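Local coordinates for protein putative retaining b-glycosidase (Saccharophagus degradans, PDB 5A95) that is a family 5 glycoside hydrolase, probably cleaving mixed-linkage beta-glucans with retention of configuration at the anomeric carbon, at residues Y312-V317 with G352-Q357. The protein carries 1 engineered substitution. Numbering follows the deposited sequence.
Sequences YGPRIV and GAFFKQ
Phe-354 lays the far end of its ring against the backbone of Gly-313 and alongside the ring of Pro-314, in the first turn of helix 312-323. With CG anti to the backbone N (chi1 170°), the phenyl is carried toward that helix, and its CE1 comes 3.8 Å from CD of Pro-314, the two side chains meeting obliquely. Gly-313, with no side chain, turns its backbone to the CE2-CZ end of the ring. One turn beyond Gly-313 on the same helix, Val-317 brings CG2, anti to its own carbonyl carbon, to the edge of the Phe-354 ring, 3.7 Å from CE2. The same methyl lies 3.8 Å from CE1 of Phe-355, so a single branch of Val-317 touches both aromatic rings. Phe-354 CD2 stands 3.8 Å above the centre of the Phe-355 ring, an intrahelical packing of neighbours that turns an edge of one phenyl onto a face of the other. Ile-316 adds a looser touch, its CG2 being 4.5 Å from CZ of Phe-355. With an alanine at Phe-354, a gap would probably open beside Gly-313 and Pro-314, and Val-317 CG2 would keep only Phe-355 of its two aromatic partners in the facing segment. No hydrogen bond joins the segments, whose axes approach to 10.7 Å and run 30° apart. Tyr-312 and Ile-316 also pack on Trp-274 of helix 267-279. Helix 312-323 leads into strand 326-329, between strands 65-72 and 287-289 of the (beta/alpha)8 barrel, and the contact joins it to helix 350-363, the chain's last, which follows that strand.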
loop_
_atom_site.group_PDB
_atom_site.type_symbol
_atom_site.label_atom_id
_atom_site.label_comp_id
_atom_site.label_asym_id
_atom_site.label_seq_id
_atom_site.Cartn_x
_atom_site.Cartn_y
_atom_site.Cartn_z
ATOM N N TYR A 312 39.729 11.889 12.467
ATOM C CA TYR A 312 38.613 12.311 11.634
ATOM C C TYR A 312 37.993 13.629 12.041
ATOM O O TYR A 312 37.533 14.371 11.170
ATOM C CB TYR A 312 37.563 11.238 11.655
ATOM C CG TYR A 312 36.152 11.600 11.254
ATOM C CD1 TYR A 312 35.742 11.603 9.941
ATOM C CD2 TYR A 312 35.207 11.844 12.237
ATOM C CE1 TYR A 312 34.419 11.836 9.612
ATOM C CE2 TYR A 312 33.892 12.048 11.929
ATOM C CZ TYR A 312 33.493 12.042 10.615
ATOM O OH TYR A 312 32.163 12.226 10.343
ATOM N N GLY A 313 37.931 13.928 13.343
ATOM C CA GLY A 313 37.243 15.129 13.772
ATOM C C GLY A 313 37.824 16.380 13.119
ATOM O O GLY A 313 37.126 17.140 12.441
ATOM N N PRO A 314 39.134 16.604 13.319
ATOM C CA PRO A 314 39.735 17.784 12.719
ATOM C C PRO A 314 39.631 17.788 11.198
ATOM O O PRO A 314 39.472 18.839 10.602
ATOM C CB PRO A 314 41.192 17.723 13.210
ATOM C CG PRO A 314 41.094 17.013 14.548
ATOM C CD PRO A 314 39.980 15.999 14.368
ATOM N N ARG A 315 39.735 16.606 10.597
ATOM C CA ARG A 315 39.640 16.508 9.141
ATOM C C ARG A 315 38.276 16.923 8.612
ATOM O O ARG A 315 38.188 17.747 7.694
ATOM C CB ARG A 315 39.924 15.106 8.650
ATOM C CG ARG A 315 41.345 14.723 8.649
ATOM C CD ARG A 315 41.596 13.523 7.746
ATOM N NE ARG A 315 42.974 13.209 7.978
ATOM C CZ ARG A 315 43.436 12.119 8.573
ATOM N NH1 ARG A 315 42.614 11.210 8.987
ATOM N NH2 ARG A 315 44.745 11.976 8.736
ATOM N N ILE A 316 37.212 16.356 9.166
ATOM C CA ILE A 316 35.884 16.653 8.659
ATOM C C ILE A 316 35.496 18.114 8.924
ATOM O O ILE A 316 34.861 18.764 8.096
ATOM C CB ILE A 316 34.832 15.645 9.173
ATOM C CG1 ILE A 316 33.527 15.734 8.388
ATOM C CG2 ILE A 316 34.510 15.806 10.655
ATOM C CD1 ILE A 316 33.640 15.432 6.929
ATOM N N VAL A 317 35.916 18.660 10.070
ATOM C CA VAL A 317 35.653 20.054 10.357
ATOM C C VAL A 317 36.417 20.991 9.399
ATOM O O VAL A 317 35.845 21.937 8.875
ATOM C CB VAL A 317 35.953 20.368 11.837
ATOM C CG1 VAL A 317 36.001 21.853 12.109
ATOM C CG2 VAL A 317 34.888 19.713 12.708
ATOM N N GLY A 352 32.020 14.461 21.602
ATOM C CA GLY A 352 31.255 15.556 22.147
ATOM C C GLY A 352 32.098 16.750 22.538
ATOM O O GLY A 352 31.787 17.878 22.156
ATOM N N ALA A 353 33.193 16.505 23.261
ATOM C CA ALA A 353 34.068 17.596 23.661
ATOM C C ALA A 353 34.665 18.277 22.429
ATOM O O ALA A 353 34.803 19.495 22.390
ATOM C CB ALA A 353 35.182 17.096 24.567
ATOM N N PHE A 354 35.059 17.467 21.445
ATOM C CA PHE A 354 35.657 17.991 20.232
ATOM C C PHE A 354 34.671 18.947 19.535
ATOM O O PHE A 354 34.993 20.104 19.225
ATOM C CB PHE A 354 36.089 16.850 19.307
ATOM C CG PHE A 354 36.501 17.343 17.944
ATOM C CD1 PHE A 354 37.725 17.992 17.776
ATOM C CD2 PHE A 354 35.627 17.287 16.867
ATOM C CE1 PHE A 354 38.098 18.501 16.562
ATOM C CE2 PHE A 354 35.994 17.822 15.655
ATOM C CZ PHE A 354 37.217 18.419 15.505
ATOM N N PHE A 355 33.454 18.476 19.275
ATOM C CA PHE A 355 32.520 19.282 18.521
ATOM C C PHE A 355 31.994 20.456 19.339
ATOM O O PHE A 355 31.671 21.498 18.799
ATOM C CB PHE A 355 31.366 18.429 17.995
ATOM C CG PHE A 355 31.720 17.600 16.792
ATOM C CD1 PHE A 355 32.021 18.228 15.594
ATOM C CD2 PHE A 355 31.761 16.230 16.845
ATOM C CE1 PHE A 355 32.347 17.483 14.480
ATOM C CE2 PHE A 355 32.073 15.476 15.723
ATOM C CZ PHE A 355 32.361 16.111 14.552
ATOM N N LYS A 356 31.927 20.281 20.655
ATOM C CA LYS A 356 31.493 21.364 21.501
ATOM C C LYS A 356 32.422 22.588 21.324
ATOM O O LYS A 356 31.990 23.723 21.178
ATOM C CB LYS A 356 31.515 20.936 22.978
ATOM C CG LYS A 356 30.898 21.937 23.915
ATOM C CD LYS A 356 30.867 21.381 25.315
ATOM C CE LYS A 356 30.149 22.313 26.277
ATOM N NZ LYS A 356 30.030 21.674 27.621
ATOM N N GLN A 357 33.728 22.329 21.374
ATOM C CA GLN A 357 34.707 23.393 21.189
ATOM C C GLN A 357 34.588 24.039 19.816
ATOM O O GLN A 357 34.621 25.247 19.683
ATOM C CB GLN A 357 36.114 22.837 21.426
ATOM C CG GLN A 357 37.244 23.844 21.282
ATOM C CD GLN A 357 38.574 23.311 21.822
ATOM O OE1 GLN A 357 38.967 22.190 21.553
ATOM N NE2 GLN A 357 39.261 24.126 22.608
#